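PDB 2NPN: putative cobalamin synthesis related protein from Corynebacterium diphtheriae, which binds S-adenosylmethionine and probably acts as a precorrin-6A synthase, a tetrapyrrole methyltransferase of adenosylcobalamin biosynthesis. Local coordinates for residues R3-I8 / E130-D135; A31-D36 / G103-L108; R179-V184 / T244-E249. All blocks are in the same frame, centred on the assembly; numbering follows the deposited sequence. Where two conformers were deposited one is given.

Interaction 1: R3-I8 / E130-D135; sequences RTIYVI and EDLHAD
With CG1 anti to its carbonyl carbon (chi1 -63°) and CD1 extended beyond it (chi2 172°), Ile5 carries its terminal methyl to Ala134 and Leu132, while Leu132 has CG anti to its own backbone N (chi1 -171°) and sends CD2 to meet it. The motif is a parallel strand pair at the border of the five-stranded parallel sheet of the tetrapyrrole methylase fold, where strand 134-139 is outermost and strand 3-9 its inner neighbour. Arg3 pairs with Ala134 and Thr4 with Asp135. The backbone of Asp135 serves both bonds of this stretch: its N-H reaches Arg3 O at 2.8 Å, and its carbonyl O receives Ile5 N at 3.0 Å, the donor lying above the carbonyl plane. Strand 3-9 runs on along strand 134-139 through a backbone bond of Ile5 with Lys137. On the face of Ile5 the chemistry is aliphatic. Ile5 CD1 lies 3.6 Å from Ala134 CB and 3.9 Å from Leu132 CD2; the small alanine lets the long isoleucine branch settle over it, and helices 78-98 and 119-130 cover Leu132. The ends of Arg3 and Thr4 are polar, as suits a partly exposed sheet border. Arg3 NH2 bonds to Thr99 O, and a water in the guanidinium plane accepts from Arg3 NH1 and donates to His133 O. A second water donates to Thr4 OG1 at 2.7 Å; its link to Asp135 OD2 holds in one of two conformers and is doubtful. On the other face Thr4 CG2 packs over the centre of the Tyr6 ring, 3.8 Å above its plane.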
loop_
_atom_site.group_PDB
_atom_site.type_symbol
_atom_site.label_atom_id
_atom_site.label_comp_id
_atom_site.label_asym_id
_atom_site.label_seq_id
_atom_site.Cartn_x
_atom_site.Cartn_y
_atom_site.Cartn_z
ATOM N N ARG A 3 -22.024 10.640 10.236
ATOM C CA ARG A 3 -20.669 10.413 10.662
ATOM C C ARG A 3 -19.686 10.808 9.547
ATOM O O ARG A 3 -20.080 10.936 8.386
ATOM C CB ARG A 3 -20.485 8.947 11.030
ATOM C CG ARG A 3 -21.355 8.504 12.214
ATOM C CD ARG A 3 -21.212 7.010 12.433
ATOM N NE ARG A 3 -21.705 6.616 13.751
ATOM C CZ ARG A 3 -22.988 6.401 14.051
ATOM N NH1 ARG A 3 -23.945 6.520 13.123
ATOM N NH2 ARG A 3 -23.351 6.082 15.287
ATOM N N THR A 4 -18.436 11.052 9.926
ATOM C CA THR A 4 -17.309 11.209 8.994
ATOM C C THR A 4 -16.473 9.946 9.005
ATOM O O THR A 4 -16.131 9.471 10.071
ATOM C CB THR A 4 -16.428 12.387 9.405
ATOM O OG1 THR A 4 -17.213 13.588 9.312
ATOM C CG2 THR A 4 -15.194 12.504 8.501
ATOM N N ILE A 5 -16.182 9.398 7.820
ATOM C CA ILE A 5 -15.259 8.290 7.677
ATOM C C ILE A 5 -13.995 8.817 6.997
ATOM O O ILE A 5 -14.031 9.192 5.826
ATOM C CB ILE A 5 -15.852 7.116 6.847
ATOM C CG1 ILE A 5 -17.079 6.491 7.528
ATOM C CG2 ILE A 5 -14.780 6.056 6.615
ATOM C CD1 ILE A 5 -17.824 5.467 6.693
ATOM N N TYR A 6 -12.900 8.917 7.754
ATOM C CA TYR A 6 -11.632 9.312 7.197
ATOM C C TYR A 6 -10.983 8.043 6.667
ATOM O O TYR A 6 -10.910 7.049 7.367
ATOM C CB TYR A 6 -10.700 9.914 8.237
ATOM C CG TYR A 6 -11.104 11.219 8.774
ATOM C CD1 TYR A 6 -10.936 12.357 8.018
ATOM C CD2 TYR A 6 -11.578 11.340 10.079
ATOM C CE1 TYR A 6 -11.256 13.592 8.501
ATOM C CE2 TYR A 6 -11.920 12.598 10.593
ATOM C CZ TYR A 6 -11.746 13.715 9.783
ATOM O OH TYR A 6 -12.079 14.962 10.257
ATOM N N VAL A 7 -10.475 8.105 5.438
ATOM C CA VAL A 7 -9.708 6.987 4.889
ATOM C C VAL A 7 -8.290 7.519 4.749
ATOM O O VAL A 7 -8.035 8.382 3.911
ATOM C CB VAL A 7 -10.279 6.508 3.537
ATOM C CG1 VAL A 7 -9.452 5.346 2.997
ATOM C CG2 VAL A 7 -11.767 6.128 3.719
ATOM N N ILE A 8 -7.425 7.059 5.633
ATOM C CA ILE A 8 -6.164 7.757 5.870
ATOM C C ILE A 8 -4.971 6.926 5.363
ATOM O O ILE A 8 -4.662 5.857 5.910
ATOM C CB ILE A 8 -5.936 8.102 7.383
ATOM C CG1 ILE A 8 -7.168 8.808 7.965
ATOM C CG2 ILE A 8 -4.628 8.897 7.543
ATOM C CD1 ILE A 8 -6.979 9.328 9.350
ATOM N N GLU A 130 -25.513 -1.565 4.283
ATOM C CA GLU A 130 -25.890 -1.378 5.690
ATOM C C GLU A 130 -26.578 -0.046 5.937
ATOM O O GLU A 130 -26.907 0.271 7.080
ATOM C CB GLU A 130 -24.645 -1.481 6.569
ATOM C CG GLU A 130 -23.952 -2.839 6.497
ATOM C CD GLU A 130 -24.855 -4.008 6.868
ATOM O OE1 GLU A 130 -25.553 -3.950 7.912
ATOM O OE2 GLU A 130 -24.861 -5.005 6.111
ATOM N N ASP A 131 -26.820 0.708 4.864
ATOM C CA ASP A 131 -27.475 2.013 4.942
ATOM C C ASP A 131 -26.779 2.913 5.976
ATOM O O ASP A 131 -27.423 3.521 6.836
ATOM C CB ASP A 131 -28.975 1.837 5.236
ATOM C CG ASP A 131 -29.830 2.865 4.534
ATOM O OD1 ASP A 131 -29.341 3.503 3.573
ATOM O OD2 ASP A 131 -31.001 3.036 4.929
ATOM N N LEU A 132 -25.447 2.974 5.882
ATOM C CA LEU A 132 -24.637 3.800 6.778
ATOM C C LEU A 132 -24.394 5.172 6.148
ATOM O O LEU A 132 -23.638 5.307 5.159
ATOM C CB LEU A 132 -23.301 3.147 7.129
ATOM C CG LEU A 132 -22.490 3.851 8.237
ATOM C CD1 LEU A 132 -22.959 3.449 9.628
ATOM C CD2 LEU A 132 -21.010 3.578 8.053
ATOM N N HIS A 133 -25.045 6.162 6.746
ATOM C CA HIS A 133 -24.912 7.546 6.362
ATOM C C HIS A 133 -23.576 8.090 6.855
ATOM O O HIS A 133 -23.317 8.149 8.063
ATOM C CB HIS A 133 -26.074 8.352 6.943
ATOM C CG HIS A 133 -27.422 7.872 6.487
ATOM N ND1 HIS A 133 -28.332 7.290 7.339
ATOM C CD2 HIS A 133 -27.996 7.860 5.259
ATOM C CE1 HIS A 133 -29.426 6.968 6.665
ATOM N NE2 HIS A 133 -29.242 7.297 5.399
ATOM N N ALA A 134 -22.733 8.483 5.916
ATOM C CA ALA A 134 -21.423 9.016 6.260
ATOM C C ALA A 134 -20.882 9.925 5.160
ATOM O O ALA A 134 -21.213 9.763 3.987
ATOM C CB ALA A 134 -20.452 7.887 6.500
ATOM N N ASP A 135 -20.061 10.891 5.554
ATOM C CA ASP A 135 -19.253 11.674 4.618
ATOM C C ASP A 135 -17.848 11.061 4.579
ATOM O O ASP A 135 -17.136 11.085 5.592
ATOM C CB ASP A 135 -19.214 13.139 5.082
ATOM C CG ASP A 135 -18.294 14.017 4.241
ATOM O OD1 ASP A 135 -18.022 13.699 3.058
ATOM O OD2 ASP A 135 -17.841 15.046 4.780
HETATM O O HOH W 1 -24.109 7.635 10.400
HETATM O O HOH W 2 -17.444 15.513 7.410
#

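Interaction 2: A31-D36 / G103-L108; sequences AIVALD and GAVAFL
Buried parallel pairing joins Ala31-Leu35 to Ala104-Leu108 inside the five-stranded sheet of the tetrapyrrole methylase fold, the first strand being flanked on its other edge by strand 61-64 and the second by strand 3-9. Three backbone bonds tie the pair: Ala106 N to Ala31 O, Val33 N to Ala106 O at 2.8 Å, and Leu108 N to Val33 O. Toward helix 78-98, Val33 and Phe107 lie side by side, pointing the same way. Val33 CB sits over one face of the ring, 4.0 Å from its centroid in a CH-pi contact, and Val33 CG1 comes to 3.5 Å from Phe107 CE1. Leu91 touches both residues. Val33 CG2, anti to the carbonyl carbon, turns instead to Val105 CG2 at 3.9 Å, a beta-branched pair well suited to a strand interior. On the face toward helix 42-55, Ile32 CG2 crosses to Leu108 CG at 3.6 Å, and the small Ala34 meets Arg48 of that helix. Farther along, a water accepts from Leu35 N and donates to Leu108 O, replacing a direct bond as the strands diverge. The contact therefore rests on backbone polarity met by strand pairing and one water, with aliphatic packing on both faces and aromatic packing on the Phe107 face.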
loop_
_atom_site.group_PDB
_atom_site.type_symbol
_atom_site.label_atom_id
_atom_site.label_comp_id
_atom_site.label_asym_id
_atom_site.label_seq_id
_atom_site.Cartn_x
_atom_site.Cartn_y
_atom_site.Cartn_z
ATOM N N ALA A 31 -12.830 6.271 16.669
ATOM C CA ALA A 31 -12.551 4.870 16.425
ATOM C C ALA A 31 -11.639 4.728 15.233
ATOM O O ALA A 31 -11.714 5.526 14.341
ATOM C CB ALA A 31 -13.825 4.077 16.173
ATOM N N ILE A 32 -10.823 3.676 15.254
ATOM C CA ILE A 32 -9.870 3.373 14.202
ATOM C C ILE A 32 -10.043 1.935 13.729
ATOM O O ILE A 32 -10.092 1.008 14.531
ATOM C CB ILE A 32 -8.414 3.614 14.641
ATOM C CG1 ILE A 32 -8.196 5.085 15.005
ATOM C CG2 ILE A 32 -7.459 3.247 13.491
ATOM C CD1 ILE A 32 -6.805 5.389 15.566
ATOM N N VAL A 33 -10.120 1.764 12.410
ATOM C CA VAL A 33 -10.320 0.440 11.782
ATOM C C VAL A 33 -9.184 0.224 10.769
ATOM O O VAL A 33 -8.708 1.150 10.095
ATOM C CB VAL A 33 -11.679 0.338 11.034
ATOM C CG1 VAL A 33 -11.865 -1.057 10.350
ATOM C CG2 VAL A 33 -12.871 0.649 11.980
ATOM N N ALA A 34 -8.790 -1.031 10.606
ATOM C CA ALA A 34 -7.870 -1.375 9.542
ATOM C C ALA A 34 -8.311 -2.696 8.931
ATOM O O ALA A 34 -8.568 -3.659 9.662
ATOM C CB ALA A 34 -6.486 -1.486 10.077
ATOM N N LEU A 35 -8.433 -2.730 7.602
ATOM C CA LEU A 35 -8.812 -3.965 6.910
ATOM C C LEU A 35 -7.517 -4.637 6.480
ATOM O O LEU A 35 -6.718 -4.033 5.761
ATOM C CB LEU A 35 -9.708 -3.638 5.709
ATOM C CG LEU A 35 -10.973 -2.826 6.051
ATOM C CD1 LEU A 35 -11.750 -2.383 4.790
ATOM C CD2 LEU A 35 -11.904 -3.595 7.007
ATOM N N ASP A 36 -7.288 -5.856 6.949
ATOM C CA ASP A 36 -6.034 -6.574 6.668
ATOM C C ASP A 36 -6.252 -7.786 5.768
ATOM O O ASP A 36 -7.320 -8.405 5.794
ATOM C CB ASP A 36 -5.375 -6.994 7.986
ATOM C CG ASP A 36 -4.881 -5.811 8.802
ATOM O OD1 ASP A 36 -4.614 -4.739 8.216
ATOM O OD2 ASP A 36 -4.732 -5.967 10.033
ATOM N N GLY A 103 -20.082 11.544 14.860
ATOM C CA GLY A 103 -18.680 11.230 15.181
ATOM C C GLY A 103 -17.845 10.888 13.980
ATOM O O GLY A 103 -18.313 10.963 12.838
ATOM N N ALA A 104 -16.603 10.498 14.255
ATOM C CA ALA A 104 -15.641 10.235 13.190
ATOM C C ALA A 104 -14.938 8.913 13.428
ATOM O O ALA A 104 -14.551 8.595 14.560
ATOM C CB ALA A 104 -14.642 11.333 13.109
ATOM N N VAL A 105 -14.798 8.139 12.361
ATOM C CA VAL A 105 -13.993 6.917 12.349
ATOM C C VAL A 105 -12.898 7.066 11.301
ATOM O O VAL A 105 -13.129 7.699 10.268
ATOM C CB VAL A 105 -14.848 5.654 12.074
ATOM C CG1 VAL A 105 -15.617 5.754 10.831
ATOM C CG2 VAL A 105 -14.032 4.342 12.092
ATOM N N ALA A 106 -11.721 6.539 11.598
ATOM C CA ALA A 106 -10.607 6.526 10.653
ATOM C C ALA A 106 -10.319 5.081 10.227
ATOM O O ALA A 106 -10.126 4.210 11.099
ATOM C CB ALA A 106 -9.328 7.139 11.301
ATOM N N PHE A 107 -10.215 4.843 8.910
ATOM C CA PHE A 107 -9.673 3.601 8.368
ATOM C C PHE A 107 -8.221 3.845 7.965
ATOM O O PHE A 107 -7.951 4.825 7.258
ATOM C CB PHE A 107 -10.429 3.142 7.131
ATOM C CG PHE A 107 -11.765 2.493 7.396
ATOM C CD1 PHE A 107 -11.919 1.121 7.231
ATOM C CD2 PHE A 107 -12.841 3.251 7.767
ATOM C CE1 PHE A 107 -13.126 0.503 7.423
ATOM C CE2 PHE A 107 -14.089 2.656 7.970
ATOM C CZ PHE A 107 -14.235 1.250 7.798
ATOM N N LEU A 108 -7.310 2.969 8.377
ATOM C CA LEU A 108 -5.895 3.134 8.061
ATOM C C LEU A 108 -5.567 2.322 6.831
ATOM O O LEU A 108 -5.946 1.129 6.731
ATOM C CB LEU A 108 -5.038 2.689 9.241
ATOM C CG LEU A 108 -5.397 3.324 10.577
ATOM C CD1 LEU A 108 -4.422 2.803 11.640
ATOM C CD2 LEU A 108 -5.424 4.828 10.459
HETATM O O HOH W 3 -8.286 -0.155 6.042
#

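Interaction 3: R179-V184 / T244-E249; sequences RRNCVV and TYLLRE. With SAM (S-adenosylmethionine), chain C.
Asn181 and Arg248 lie side by side and point the same way on an antiparallel strand pair of the mixed five-stranded sheet in the tetrapyrrole methylase fold. Arg248 grips one atom with two nitrogens: NE reaches Asn181 OD1 at 2.8 Å and NH2 reaches the same OD1 at 3.0 Å. The oxygen lies in the guanidinium plane, yet the amide plane is turned 40° from it. The neutral amide suits this buried place because its two ends do different work, Asn181 ND2 donating to the carbonyls of Ile156 and Ala162. On the opposite face Val184 crosses Tyr245 obliquely, with CB over the ring, 3.7 Å from its centroid in a CH-pi contact. Tyr245 CG stands between its backbone N and carbonyl carbon (chi1 55°), which starts the ring off against Val184, and the phenol OH bonds to Asp187. The backbones of Cys182 and Leu247 exchange two bonds. Near the chain's C-terminus Arg180 and Glu249 cross at about a right angle, their charged atoms apart: Arg180 NH1 pairs with Asp251, and the Glu249 carboxylate bonds to Thr197 and Thr200. The other end of the pairing reaches the S-adenosylmethionine pocket, where Thr244 CG2 packs against Val183 CG1 and Thr244 OG1 donates to N3 of the adenine at 2.8 Å.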
loop_
_atom_site.group_PDB
_atom_site.type_symbol
_atom_site.label_atom_id
_atom_site.label_comp_id
_atom_site.label_asym_id
_atom_site.label_seq_id
_atom_site.Cartn_x
_atom_site.Cartn_y
_atom_site.Cartn_z
ATOM N N ARG A 179 7.104 -0.419 -21.363
ATOM C CA ARG A 179 8.200 -0.945 -20.565
ATOM C C ARG A 179 9.466 -0.080 -20.628
ATOM O O ARG A 179 10.443 -0.362 -19.917
ATOM C CB ARG A 179 8.482 -2.380 -20.940
ATOM C CG ARG A 179 7.399 -3.314 -20.427
ATOM C CD ARG A 179 7.819 -4.754 -20.584
ATOM N NE ARG A 179 7.435 -5.228 -21.903
ATOM C CZ ARG A 179 8.246 -5.450 -22.929
ATOM N NH1 ARG A 179 7.727 -5.855 -24.072
ATOM N NH2 ARG A 179 9.562 -5.277 -22.840
ATOM N N ARG A 180 9.449 0.983 -21.429
ATOM C CA ARG A 180 10.564 1.890 -21.492
ATOM C C ARG A 180 10.751 2.664 -20.177
ATOM O O ARG A 180 11.854 3.153 -19.877
ATOM C CB ARG A 180 10.440 2.865 -22.635
ATOM C CG ARG A 180 10.671 2.182 -23.997
ATOM C CD ARG A 180 10.737 3.225 -25.132
ATOM N NE ARG A 180 11.836 4.188 -24.954
ATOM C CZ ARG A 180 13.110 3.945 -25.257
ATOM N NH1 ARG A 180 13.492 2.791 -25.785
ATOM N NH2 ARG A 180 14.034 4.881 -25.048
ATOM N N ASN A 181 9.647 2.798 -19.437
ATOM C CA ASN A 181 9.676 3.487 -18.127
ATOM C C ASN A 181 8.461 3.019 -17.357
ATOM O O ASN A 181 7.356 3.573 -17.509
ATOM C CB ASN A 181 9.659 4.960 -18.360
ATOM C CG ASN A 181 9.830 5.727 -17.090
ATOM O OD1 ASN A 181 10.846 5.532 -16.428
ATOM N ND2 ASN A 181 8.912 6.640 -16.773
ATOM N N CYS A 182 8.650 1.973 -16.582
ATOM C CA CYS A 182 7.534 1.423 -15.880
ATOM C C CYS A 182 7.899 1.111 -14.450
ATOM O O CYS A 182 9.059 0.961 -14.095
ATOM C CB CYS A 182 7.020 0.204 -16.610
ATOM S SG CYS A 182 8.142 -1.171 -16.688
ATOM N N VAL A 183 6.875 1.143 -13.623
ATOM C CA VAL A 183 6.965 0.786 -12.199
ATOM C C VAL A 183 6.142 -0.480 -11.984
ATOM O O VAL A 183 5.000 -0.576 -12.466
ATOM C CB VAL A 183 6.411 1.901 -11.322
ATOM C CG1 VAL A 183 6.413 1.461 -9.826
ATOM C CG2 VAL A 183 7.210 3.182 -11.534
ATOM N N VAL A 184 6.694 -1.463 -11.284
ATOM C CA VAL A 184 6.055 -2.747 -11.084
ATOM C C VAL A 184 5.813 -2.996 -9.579
ATOM O O VAL A 184 6.732 -2.875 -8.766
ATOM C CB VAL A 184 6.842 -3.893 -11.663
ATOM C CG1 VAL A 184 6.101 -5.206 -11.536
ATOM C CG2 VAL A 184 7.252 -3.612 -13.118
ATOM N N THR A 244 9.117 -3.232 -4.768
ATOM C CA THR A 244 8.629 -2.366 -5.849
ATOM C C THR A 244 9.875 -2.069 -6.673
ATOM O O THR A 244 10.988 -1.957 -6.126
ATOM C CB THR A 244 8.016 -1.038 -5.277
ATOM O OG1 THR A 244 6.908 -1.312 -4.398
ATOM C CG2 THR A 244 7.470 -0.100 -6.387
ATOM N N TYR A 245 9.718 -1.962 -7.987
ATOM C CA TYR A 245 10.885 -1.671 -8.820
ATOM C C TYR A 245 10.470 -0.823 -10.016
ATOM O O TYR A 245 9.318 -0.813 -10.410
ATOM C CB TYR A 245 11.635 -2.930 -9.207
ATOM C CG TYR A 245 10.837 -4.028 -9.898
ATOM C CD1 TYR A 245 10.858 -4.166 -11.291
ATOM C CD2 TYR A 245 10.147 -5.011 -9.172
ATOM C CE1 TYR A 245 10.153 -5.199 -11.951
ATOM C CE2 TYR A 245 9.477 -6.024 -9.826
ATOM C CZ TYR A 245 9.493 -6.130 -11.221
ATOM O OH TYR A 245 8.843 -7.211 -11.849
ATOM N N LEU A 246 11.465 -0.155 -10.601
ATOM C CA LEU A 246 11.270 0.691 -11.770
ATOM C C LEU A 246 12.217 0.157 -12.842
ATOM O O LEU A 246 13.387 -0.069 -12.542
ATOM C CB LEU A 246 11.586 2.163 -11.465
ATOM C CG LEU A 246 11.226 3.156 -12.562
ATOM C CD1 LEU A 246 10.903 4.565 -11.901
ATOM C CD2 LEU A 246 12.280 3.235 -13.619
ATOM N N LEU A 247 11.699 -0.130 -14.019
ATOM C CA LEU A 247 12.488 -0.567 -15.195
ATOM C C LEU A 247 12.489 0.581 -16.169
ATOM O O LEU A 247 11.482 1.228 -16.424
ATOM C CB LEU A 247 11.820 -1.771 -15.855
ATOM C CG LEU A 247 11.700 -3.050 -15.015
ATOM C CD1 LEU A 247 10.991 -4.198 -15.854
ATOM C CD2 LEU A 247 12.993 -3.488 -14.493
ATOM N N ARG A 248 13.659 0.845 -16.709
ATOM C CA ARG A 248 13.849 1.920 -17.682
ATOM C C ARG A 248 14.767 1.422 -18.775
ATOM O O ARG A 248 15.841 0.892 -18.491
ATOM C CB ARG A 248 14.415 3.162 -17.016
ATOM C CG ARG A 248 14.509 4.373 -17.905
ATOM C CD ARG A 248 14.793 5.652 -17.126
ATOM N NE ARG A 248 13.638 6.040 -16.298
ATOM C CZ ARG A 248 13.658 6.808 -15.203
ATOM N NH1 ARG A 248 14.795 7.367 -14.754
ATOM N NH2 ARG A 248 12.544 7.034 -14.539
ATOM N N GLU A 249 14.367 1.680 -20.006
ATOM C CA GLU A 249 15.166 1.285 -21.180
ATOM C C GLU A 249 16.164 2.402 -21.442
ATOM O O GLU A 249 15.817 3.457 -21.971
ATOM C CB GLU A 249 14.282 1.021 -22.398
ATOM C CG GLU A 249 14.969 0.221 -23.437
ATOM C CD GLU A 249 15.122 -1.254 -23.018
ATOM O OE1 GLU A 249 14.759 -1.644 -21.882
ATOM O OE2 GLU A 249 15.582 -2.014 -23.869
HETATM N N SAM C . -1.522 1.635 -1.284
HETATM C CA SAM C . -0.109 1.150 -1.314
HETATM C C SAM C . 0.851 2.255 -1.714
HETATM O O SAM C . 2.085 2.002 -1.769
HETATM O OXT SAM C . 0.407 3.399 -1.935
HETATM C CB SAM C . 0.025 -0.065 -2.250
HETATM C CG SAM C . -0.704 -1.315 -1.755
HETATM S SD SAM C . -0.475 -2.823 -2.761
HETATM C CE SAM C . -1.624 -3.872 -1.825
HETATM C "C5'" SAM C . 1.028 -3.671 -2.164
HETATM C "C4'" SAM C . 2.261 -3.480 -3.063
HETATM O "O4'" SAM C . 2.831 -2.242 -2.794
HETATM C "C3'" SAM C . 3.399 -4.474 -2.831
HETATM O "O3'" SAM C . 3.203 -5.687 -3.515
HETATM C "C2'" SAM C . 4.617 -3.730 -3.309
HETATM O "O2'" SAM C . 4.625 -3.690 -4.726
HETATM C "C1'" SAM C . 4.256 -2.360 -2.775
HETATM N N9 SAM C . 4.784 -2.110 -1.415
HETATM C C8 SAM C . 4.025 -1.729 -0.320
HETATM N N7 SAM C . 4.815 -1.502 0.733
HETATM C C5 SAM C . 6.103 -1.687 0.314
HETATM C C6 SAM C . 7.329 -1.531 0.944
HETATM N N6 SAM C . 7.430 -1.147 2.242
HETATM N N1 SAM C . 8.491 -1.788 0.225
HETATM C C2 SAM C . 8.414 -2.117 -1.115
HETATM N N3 SAM C . 7.208 -2.265 -1.744
HETATM C C4 SAM C . 6.061 -2.032 -1.058
HETATM O O HOH W 4 12.220 -1.892 -21.189
#

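Overall arrangement
Interactions 1 and 2 belong to one parallel sheet, with strands 3-9 and 104-109 as neighbours: Tyr6 N lies 2.8 Å from Val105 O and Tyr6 O 2.8 Å from Phe107 N, probably as hydrogen bonds, and Ile5 CG2 packs on Phe107 CD2. Their centres are 10 Å apart. Interaction 2 is buried and almost wholly apolar in its side chains; interaction 1, at the outermost strand, is only partly buried and mixes aliphatic packing with bound water. Interaction 3 holds a separate mixed sheet across the chain's centre, about 17 Å away by nearest atoms. It too is buried, but antiparallel, with a polar amide-guanidinium pair, and it alone includes a residue bound to S-adenosylmethionine.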